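Local coordinates for protein Baccell_00875 (Bacteroides cellulosilyticus DSM 14838, PDB 5NO8) that probably acts as a polysaccharide lyase that cleaves L-rhamnose linked to glucuronic acid from the capped ends of complex arabinogalactan chains, at residues G60-W65 with N149-D154; A548-A553 with Y622-L627. All coordinates share one frame; numbering follows the deposited sequence.

Interaction 1: residues G60-W65 with N149-D154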
ATOM      1  N   GLY A  60      -6.738 -15.948  21.614  1.00 23.93           N
ATOM      2  CA  GLY A  60      -5.551 -16.746  21.341  1.00 23.28           C
ATOM      3  C   GLY A  60      -5.690 -17.884  20.331  1.00 23.19           C
ATOM      4  O   GLY A  60      -4.720 -18.561  20.066  1.00 25.59           O
ATOM      5  N   THR A  61      -6.860 -18.102  19.753  1.00 23.99           N
ATOM      6  CA  THR A  61      -7.088 -19.252  18.858  1.00 25.22           C
ATOM      7  C   THR A  61      -6.825 -18.977  17.378  1.00 25.23           C
ATOM      8  O   THR A  61      -6.688 -19.914  16.582  1.00 26.77           O
ATOM      9  CB  THR A  61      -8.516 -19.805  18.995  1.00 26.68           C
ATOM     10  OG1 THR A  61      -9.478 -18.831  18.569  1.00 27.67           O
ATOM     11  CG2 THR A  61      -8.801 -20.207  20.448  1.00 28.09           C
ATOM     12  N   GLN A  62      -6.748 -17.705  16.993  1.00 22.79           N
ATOM     13  CA  GLN A  62      -6.366 -17.357  15.627  1.00 21.19           C
ATOM     14  C   GLN A  62      -4.884 -17.065  15.563  1.00 21.15           C
ATOM     15  O   GLN A  62      -4.193 -17.564  14.681  1.00 21.74           O
ATOM     16  CB  GLN A  62      -7.195 -16.171  15.141  1.00 20.81           C
ATOM     17  CG  GLN A  62      -7.022 -15.905  13.666  1.00 20.57           C
ATOM     18  CD  GLN A  62      -7.985 -14.883  13.120  1.00 20.41           C
ATOM     19  OE1 GLN A  62      -8.992 -14.554  13.751  1.00 21.06           O
ATOM     20  NE2 GLN A  62      -7.710 -14.414  11.897  1.00 21.63           N
ATOM     21  N   TYR A  63      -4.409 -16.198  16.448  1.00 21.32           N
ATOM     22  CA  TYR A  63      -2.981 -15.986  16.693  1.00 20.86           C
ATOM     23  C   TYR A  63      -2.733 -16.112  18.192  1.00 21.04           C
ATOM     24  O   TYR A  63      -3.432 -15.452  18.994  1.00 20.51           O
ATOM     25  CB  TYR A  63      -2.525 -14.595  16.194  1.00 20.68           C
ATOM     26  CG  TYR A  63      -2.755 -14.415  14.723  1.00 20.26           C
ATOM     27  CD1 TYR A  63      -1.916 -15.018  13.798  1.00 21.72           C
ATOM     28  CD2 TYR A  63      -3.862 -13.689  14.248  1.00 21.85           C
ATOM     29  CE1 TYR A  63      -2.137 -14.883  12.439  1.00 23.08           C
ATOM     30  CE2 TYR A  63      -4.094 -13.543  12.888  1.00 21.91           C
ATOM     31  CZ  TYR A  63      -3.223 -14.137  11.996  1.00 23.06           C
ATOM     32  OH  TYR A  63      -3.415 -14.009  10.669  1.00 23.33           O
ATOM     33  N   PRO A  64      -1.772 -16.960  18.599  1.00 22.56           N
ATOM     34  CA  PRO A  64      -1.620 -17.225  20.048  1.00 24.48           C
ATOM     35  C   PRO A  64      -1.288 -15.998  20.902  1.00 24.89           C
ATOM     36  O   PRO A  64      -1.691 -15.927  22.069  1.00 25.10           O
ATOM     37  CB  PRO A  64      -0.506 -18.298  20.119  1.00 25.80           C
ATOM     38  CG  PRO A  64      -0.017 -18.470  18.734  1.00 26.79           C
ATOM     39  CD  PRO A  64      -1.051 -17.952  17.793  1.00 23.38           C
ATOM     40  N   TRP A  65      -0.652 -15.000  20.292  1.00 21.95           N
ATOM     41  CA  TRP A  65      -0.244 -13.780  20.988  1.00 21.73           C
ATOM     42  C   TRP A  65      -1.348 -12.710  20.956  1.00 19.75           C
ATOM     43  O   TRP A  65      -1.184 -11.654  21.543  1.00 22.49           O
ATOM     44  CB  TRP A  65       1.086 -13.242  20.393  1.00 21.86           C
ATOM     45  CG  TRP A  65       0.991 -13.041  18.922  1.00 21.69           C
ATOM     46  CD1 TRP A  65       0.568 -11.934  18.292  1.00 21.33           C
ATOM     47  CD2 TRP A  65       1.275 -14.011  17.894  1.00 21.66           C
ATOM     48  NE1 TRP A  65       0.562 -12.129  16.933  1.00 21.37           N
ATOM     49  CE2 TRP A  65       0.986 -13.396  16.657  1.00 21.14           C
ATOM     50  CE3 TRP A  65       1.721 -15.340  17.903  1.00 23.84           C
ATOM     51  CZ2 TRP A  65       1.122 -14.052  15.434  1.00 21.80           C
ATOM     52  CZ3 TRP A  65       1.862 -16.011  16.672  1.00 22.68           C
ATOM     53  CH2 TRP A  65       1.583 -15.359  15.456  1.00 22.39           C
ATOM     54  N   ASN A 149     -10.201  -8.101  10.415  1.00 17.27           N
ATOM     55  CA  ASN A 149      -9.593  -9.401  10.085  1.00 17.62           C
ATOM     56  C   ASN A 149      -8.816  -9.317   8.771  1.00 17.49           C
ATOM     57  O   ASN A 149      -9.232  -9.865   7.748  1.00 17.50           O
ATOM     58  CB  ASN A 149     -10.710 -10.469  10.050  1.00 17.40           C
ATOM     59  CG  ASN A 149     -10.205 -11.880  10.271  1.00 17.74           C
ATOM     60  OD1 ASN A 149      -9.059 -12.104  10.619  1.00 17.67           O
ATOM     61  ND2 ASN A 149     -11.104 -12.855  10.070  1.00 19.17           N
ATOM     62  N   ASP A 150      -7.723  -8.558   8.809  1.00 18.55           N
ATOM     63  CA  ASP A 150      -6.910  -8.230   7.644  1.00 18.27           C
ATOM     64  C   ASP A 150      -5.594  -8.970   7.824  1.00 17.84           C
ATOM     65  O   ASP A 150      -4.654  -8.515   8.504  1.00 16.34           O
ATOM     66  CB  ASP A 150      -6.696  -6.714   7.530  1.00 18.55           C
ATOM     67  CG  ASP A 150      -6.046  -6.296   6.207  1.00 19.09           C
ATOM     68  OD1 ASP A 150      -5.299  -7.111   5.582  1.00 18.97           O
ATOM     69  OD2 ASP A 150      -6.295  -5.137   5.770  1.00 18.42           O
ATOM     70  N   ASN A 151      -5.544 -10.165   7.251  1.00 16.51           N
ATOM     71  CA  ASN A 151      -4.366 -11.010   7.341  1.00 16.77           C
ATOM     72  C   ASN A 151      -4.438 -12.083   6.241  1.00 16.39           C
ATOM     73  O   ASN A 151      -5.452 -12.194   5.559  1.00 16.64           O
ATOM     74  CB  ASN A 151      -4.231 -11.608   8.751  1.00 17.07           C
ATOM     75  CG  ASN A 151      -5.523 -12.202   9.250  1.00 18.81           C
ATOM     76  OD1 ASN A 151      -5.928 -13.250   8.762  1.00 19.30           O
ATOM     77  ND2 ASN A 151      -6.193 -11.516  10.213  1.00 16.81           N
ATOM     78  N   TYR A 152      -3.340 -12.808   6.071  1.00 18.72           N
ATOM     79  CA  TYR A 152      -3.088 -13.630   4.902  1.00 20.30           C
ATOM     80  C   TYR A 152      -2.746 -15.066   5.296  1.00 20.87           C
ATOM     81  O   TYR A 152      -1.611 -15.493   5.110  1.00 22.23           O
ATOM     82  CB  TYR A 152      -1.909 -13.049   4.115  1.00 20.85           C
ATOM     83  CG  TYR A 152      -2.059 -11.624   3.599  1.00 21.03           C
ATOM     84  CD1 TYR A 152      -3.257 -11.174   3.033  1.00 21.55           C
ATOM     85  CD2 TYR A 152      -0.956 -10.761   3.589  1.00 21.81           C
ATOM     86  CE1 TYR A 152      -3.375  -9.870   2.525  1.00 22.38           C
ATOM     87  CE2 TYR A 152      -1.057  -9.472   3.074  1.00 22.33           C
ATOM     88  CZ  TYR A 152      -2.253  -9.018   2.560  1.00 22.31           C
ATOM     89  OH  TYR A 152      -2.342  -7.710   2.045  1.00 24.24           O
ATOM     90  N   PRO A 153      -3.712 -15.815   5.839  1.00 22.47           N
ATOM     91  CA  PRO A 153      -3.415 -17.221   6.205  1.00 24.38           C
ATOM     92  C   PRO A 153      -3.159 -18.096   4.966  1.00 26.10           C
ATOM     93  O   PRO A 153      -2.217 -18.865   4.959  1.00 29.33           O
ATOM     94  CB  PRO A 153      -4.680 -17.665   6.951  1.00 24.03           C
ATOM     95  CG  PRO A 153      -5.757 -16.763   6.433  1.00 23.94           C
ATOM     96  CD  PRO A 153      -5.103 -15.450   6.156  1.00 24.06           C
ATOM     97  N   ASP A 154      -3.979 -17.949   3.931  1.00 27.63           N
ATOM     98  CA  ASP A 154      -3.821 -18.644   2.638  1.00 30.33           C
ATOM     99  C   ASP A 154      -4.818 -18.036   1.652  1.00 29.33           C
ATOM    100  O   ASP A 154      -5.756 -17.354   2.081  1.00 29.13           O
ATOM    101  CB  ASP A 154      -4.026 -20.164   2.763  1.00 33.17           C
ATOM    102  CG  ASP A 154      -5.382 -20.547   3.335  1.00 36.03           C
ATOM    103  OD1 ASP A 154      -6.428 -20.347   2.686  1.00 34.74           O
ATOM    104  OD2 ASP A 154      -5.404 -21.121   4.436  1.00 44.78           O
TER
HETATM  105  O   HOH W   1      -5.799 -15.799  10.170  1.00 19.41           O

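Interaction 2: residues A548-A553 with Y622-L627. With GOL (glycerol), chain F.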
ATOM      1  N   ALA A 548       0.153 -11.746 -11.956  1.00 23.25           N
ATOM      2  CA  ALA A 548      -0.669 -12.689 -12.733  1.00 23.46           C
ATOM      3  C   ALA A 548      -1.366 -11.958 -13.853  1.00 22.31           C
ATOM      4  O   ALA A 548      -1.322 -12.371 -15.011  1.00 22.66           O
ATOM      5  CB  ALA A 548      -1.717 -13.379 -11.848  1.00 25.78           C
ATOM      6  N   ILE A 549      -1.983 -10.836 -13.515  1.00 20.55           N
ATOM      7  CA  ILE A 549      -2.802 -10.103 -14.462  1.00 19.79           C
ATOM      8  C   ILE A 549      -1.919  -9.327 -15.449  1.00 19.39           C
ATOM      9  O   ILE A 549      -2.275  -9.202 -16.641  1.00 20.50           O
ATOM     10  CB  ILE A 549      -3.763  -9.145 -13.736  1.00 19.65           C
ATOM     11  CG1 ILE A 549      -4.644  -9.918 -12.746  1.00 20.41           C
ATOM     12  CG2 ILE A 549      -4.621  -8.365 -14.703  1.00 20.05           C
ATOM     13  CD1 ILE A 549      -5.535  -9.030 -11.914  1.00 20.42           C
ATOM     14  N   GLN A 550      -0.791  -8.817 -14.951  1.00 19.83           N
ATOM     15  CA  GLN A 550       0.235  -8.122 -15.751  1.00 20.27           C
ATOM     16  C   GLN A 550       0.717  -9.068 -16.860  1.00 21.19           C
ATOM     17  O   GLN A 550       0.774  -8.706 -18.039  1.00 22.17           O
ATOM     18  CB  GLN A 550       1.410  -7.721 -14.837  1.00 21.32           C
ATOM     19  CG  GLN A 550       2.577  -6.981 -15.475  1.00 23.19           C
ATOM     20  CD  GLN A 550       3.787  -6.861 -14.544  1.00 23.64           C
ATOM     21  OE1 GLN A 550       3.997  -7.685 -13.630  1.00 24.16           O
ATOM     22  NE2 GLN A 550       4.599  -5.835 -14.777  1.00 23.46           N
ATOM     23  N   PHE A 551       1.001 -10.299 -16.470  1.00 20.84           N
ATOM     24  CA  PHE A 551       1.419 -11.324 -17.428  1.00 20.98           C
ATOM     25  C   PHE A 551       0.339 -11.661 -18.449  1.00 21.15           C
ATOM     26  O   PHE A 551       0.587 -11.649 -19.674  1.00 21.95           O
ATOM     27  CB  PHE A 551       1.823 -12.588 -16.692  1.00 21.01           C
ATOM     28  CG  PHE A 551       2.233 -13.686 -17.614  1.00 21.44           C
ATOM     29  CD1 PHE A 551       3.529 -13.783 -18.021  1.00 22.22           C
ATOM     30  CD2 PHE A 551       1.288 -14.579 -18.107  1.00 22.04           C
ATOM     31  CE1 PHE A 551       3.930 -14.776 -18.900  1.00 22.76           C
ATOM     32  CE2 PHE A 551       1.666 -15.573 -18.979  1.00 22.52           C
ATOM     33  CZ  PHE A 551       2.982 -15.674 -19.372  1.00 23.49           C
ATOM     34  N   LEU A 552      -0.854 -11.977 -17.957  1.00 20.85           N
ATOM     35  CA  LEU A 552      -1.954 -12.358 -18.832  1.00 21.16           C
ATOM     36  C   LEU A 552      -2.369 -11.270 -19.816  1.00 22.25           C
ATOM     37  O   LEU A 552      -2.696 -11.570 -20.969  1.00 21.02           O
ATOM     38  CB  LEU A 552      -3.166 -12.825 -18.040  1.00 22.53           C
ATOM     39  CG  LEU A 552      -3.026 -14.137 -17.249  1.00 24.11           C
ATOM     40  CD1 LEU A 552      -4.176 -14.219 -16.273  1.00 25.35           C
ATOM     41  CD2 LEU A 552      -3.025 -15.367 -18.146  1.00 25.73           C
ATOM     42  N   ALA A 553      -2.378 -10.013 -19.374  1.00 20.30           N
ATOM     43  CA  ALA A 553      -2.759  -8.921 -20.255  1.00 21.35           C
ATOM     44  C   ALA A 553      -1.750  -8.754 -21.400  1.00 20.88           C
ATOM     45  O   ALA A 553      -2.136  -8.533 -22.556  1.00 22.01           O
ATOM     46  CB  ALA A 553      -2.909  -7.627 -19.479  1.00 20.79           C
ATOM     47  N   TYR A 622      -3.339  -1.672 -14.981  1.00 16.56           N
ATOM     48  CA  TYR A 622      -4.364  -0.775 -15.476  1.00 17.02           C
ATOM     49  C   TYR A 622      -4.004  -0.240 -16.860  1.00 17.77           C
ATOM     50  O   TYR A 622      -4.882  -0.119 -17.711  1.00 18.50           O
ATOM     51  CB  TYR A 622      -4.582   0.410 -14.533  1.00 17.76           C
ATOM     52  CG  TYR A 622      -5.203   0.100 -13.199  1.00 18.20           C
ATOM     53  CD1 TYR A 622      -5.803  -1.147 -12.932  1.00 18.51           C
ATOM     54  CD2 TYR A 622      -5.212   1.058 -12.187  1.00 18.29           C
ATOM     55  CE1 TYR A 622      -6.398  -1.400 -11.709  1.00 19.17           C
ATOM     56  CE2 TYR A 622      -5.802   0.793 -10.963  1.00 18.85           C
ATOM     57  CZ  TYR A 622      -6.406  -0.425 -10.743  1.00 19.69           C
ATOM     58  OH  TYR A 622      -6.966  -0.707  -9.513  1.00 19.48           O
ATOM     59  N   TYR A 623      -2.722   0.063 -17.055  1.00 17.02           N
ATOM     60  CA  TYR A 623      -2.180   0.480 -18.369  1.00 18.34           C
ATOM     61  C   TYR A 623      -2.413  -0.603 -19.439  1.00 18.12           C
ATOM     62  O   TYR A 623      -2.970  -0.325 -20.522  1.00 18.18           O
ATOM     63  CB  TYR A 623      -0.700   0.839 -18.216  1.00 18.40           C
ATOM     64  CG  TYR A 623       0.123   0.827 -19.478  1.00 17.85           C
ATOM     65  CD1 TYR A 623       0.128   1.924 -20.345  1.00 18.90           C
ATOM     66  CD2 TYR A 623       0.933  -0.258 -19.780  1.00 19.49           C
ATOM     67  CE1 TYR A 623       0.902   1.911 -21.506  1.00 19.36           C
ATOM     68  CE2 TYR A 623       1.700  -0.287 -20.920  1.00 18.38           C
ATOM     69  CZ  TYR A 623       1.670   0.786 -21.781  1.00 20.48           C
ATOM     70  OH  TYR A 623       2.449   0.720 -22.907  1.00 21.89           O
ATOM     71  N   TYR A 624      -2.041  -1.834 -19.121  1.00 18.26           N
ATOM     72  CA  TYR A 624      -2.254  -2.935 -20.075  1.00 19.46           C
ATOM     73  C   TYR A 624      -3.736  -3.207 -20.295  1.00 20.48           C
ATOM     74  O   TYR A 624      -4.154  -3.495 -21.421  1.00 21.69           O
ATOM     75  CB  TYR A 624      -1.560  -4.218 -19.637  1.00 18.77           C
ATOM     76  CG  TYR A 624      -0.056  -4.205 -19.674  1.00 19.62           C
ATOM     77  CD1 TYR A 624       0.630  -3.948 -20.855  1.00 19.56           C
ATOM     78  CD2 TYR A 624       0.691  -4.486 -18.540  1.00 20.04           C
ATOM     79  CE1 TYR A 624       2.003  -3.946 -20.901  1.00 20.03           C
ATOM     80  CE2 TYR A 624       2.064  -4.498 -18.577  1.00 20.45           C
ATOM     81  CZ  TYR A 624       2.717  -4.211 -19.772  1.00 19.94           C
ATOM     82  OH  TYR A 624       4.068  -4.221 -19.813  1.00 22.20           O
ATOM     83  N   TYR A 625      -4.541  -3.139 -19.234  1.00 20.07           N
ATOM     84  CA  TYR A 625      -5.966  -3.384 -19.349  1.00 20.55           C
ATOM     85  C   TYR A 625      -6.622  -2.349 -20.294  1.00 22.06           C
ATOM     86  O   TYR A 625      -7.510  -2.703 -21.077  1.00 21.45           O
ATOM     87  CB  TYR A 625      -6.619  -3.376 -17.968  1.00 22.25           C
ATOM     88  CG  TYR A 625      -8.087  -3.630 -17.998  1.00 24.36           C
ATOM     89  CD1 TYR A 625      -8.584  -4.924 -18.054  1.00 26.58           C
ATOM     90  CD2 TYR A 625      -8.989  -2.583 -18.005  1.00 26.54           C
ATOM     91  CE1 TYR A 625      -9.953  -5.161 -18.092  1.00 28.66           C
ATOM     92  CE2 TYR A 625     -10.359  -2.807 -18.053  1.00 27.75           C
ATOM     93  CZ  TYR A 625     -10.837  -4.103 -18.085  1.00 29.67           C
ATOM     94  OH  TYR A 625     -12.198  -4.322 -18.135  1.00 33.15           O
ATOM     95  N   ALA A 626      -6.196  -1.075 -20.213  1.00 20.03           N
ATOM     96  CA  ALA A 626      -6.688  -0.048 -21.124  1.00 20.98           C
ATOM     97  C   ALA A 626      -6.299  -0.342 -22.589  1.00 21.98           C
ATOM     98  O   ALA A 626      -7.100  -0.083 -23.492  1.00 24.51           O
ATOM     99  CB  ALA A 626      -6.213   1.336 -20.718  1.00 20.79           C
ATOM    100  N   LEU A 627      -5.097  -0.864 -22.806  1.00 22.14           N
ATOM    101  CA  LEU A 627      -4.678  -1.297 -24.151  1.00 23.72           C
ATOM    102  C   LEU A 627      -5.518  -2.473 -24.670  1.00 26.00           C
ATOM    103  O   LEU A 627      -5.820  -2.546 -25.857  1.00 27.31           O
ATOM    104  CB  LEU A 627      -3.204  -1.690 -24.153  1.00 24.41           C
ATOM    105  CG  LEU A 627      -2.178  -0.568 -23.945  1.00 25.24           C
ATOM    106  CD1 LEU A 627      -0.772  -1.117 -23.909  1.00 25.75           C
ATOM    107  CD2 LEU A 627      -2.311   0.478 -25.036  1.00 27.00           C
TER
HETATM  108  C1  GOL F 704       8.251  -3.430 -17.494  1.00 32.76           C
HETATM  109  O1  GOL F 704       9.199  -2.551 -18.148  1.00 30.90           O
HETATM  110  C2  GOL F 704       7.563  -4.389 -18.475  1.00 32.88           C
HETATM  111  O2  GOL F 704       8.537  -5.211 -19.155  1.00 34.66           O
HETATM  112  C3  GOL F 704       6.646  -5.363 -17.722  1.00 33.32           C
HETATM  113  O3  GOL F 704       5.438  -4.755 -17.248  1.00 29.60           O

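Interaction 1: residues G60-W65 with N149-D154
OD1 of N149 is gripped by two amide N-H groups, one from each side of the contact. Q62 NE2 donates to N149 OD1 at 3.0 Å with an N-H...O angle of 161°, lying in the carbonyl plane on a lone pair. N151 ND2 gives N149 OD1 its second bond, also 3.0 Å, from a position tilted off that plane. The amides of Q62 and N149 stand at 73° to each other, and the Q62 chain, extended with CG anti to the backbone N (chi1 -170°), carries NE2 across the gap.

A water forms the second bridge. It accepts from Q62 NE2 at 2.9 Å, donates to N151 OD1 at 2.9 Å and is hydrogen-bonded to Y63 OH at 3.0 Å. The phenol oxygen also lies close to the N151 amide, but at a poor angle for a direct bond, while N151 ND2 sits at the ring edge of Y63.

Outside the two segments, K57 N binds Q62 OE1 and N53 O accepts from N149 ND2, while R162 NE is a second donor to N151 OD1. With an alanine at N149, one N-H of Q62 and one of N151 would probably lose their shared acceptor, leaving each amide held by its other partners alone. The loop between strands 40-45 and 75-81 is thus joined to the one between strand 137-145 and helix 155-161 by directional amide and water bonds, with little apolar packing.

Interaction 2: residues A548-A553 with Y622-L627
Apolar contact joins the two helical segments directly. A553 CB meets Y624 CB at 3.7 Å, where the backbones come nearest, their CA atoms 6.0 Å apart; the small alanine side chain points toward the other helix, consistent with the close approach of the helices here. Further along the tyrosine, Q550 CG touches Y624 CE2 at 4.0 Å, approaching the ring obliquely.

Polar contact between the segments runs through a glycerol, probably taken up from the crystallisation liquor. Its O3 accepts from Q550 NE2 at 2.8 Å, a bent bond with an N-H...O angle of 131°, and shares a hydrogen bond of 3.0 Å with Y624 OH, lying at the edge of the tyrosine ring and in its plane. Q550 reaches it with its chain stretched out, CG turned away from the backbone N (chi1 -180°), its amide plane 47° from the phenol ring. Y686 OH also bonds Q550 NE2, and G493 N holds Q550 OE1, so the amide is fixed at both ends. E456 and K404 bind the same glycerol.

In this way helices 542-559 and 615-629 pack here through aliphatic carbon at A553, continued by I549 and Q550 on V621, while Q550 and Y624 turn polar groups toward a site that accepts a small polyol. An amide and a phenol together bind its hydroxyl, consistent with a pocket suited to polar ligands, although glycerol alone does not identify the natural one.

From the N terminus, the chain first sets down the loop between strands 40-45 and 75-81, then runs through mostly beta structure before interaction 1 brings 149-154 back to 60-65, closing an excursion of 83 residues. That contact ties the early loop to the one leading into helix 155-161. Well after it closes, the chain enters the helical part, where interaction 2 joins helices 542-559 and 615-629 across 68 residues containing helix and no strand. The two contacts are in series, neither nested nor crossed. Their centres lie 32 Å apart and their nearest atoms about 14 Å, so each fastens its own part of the fold.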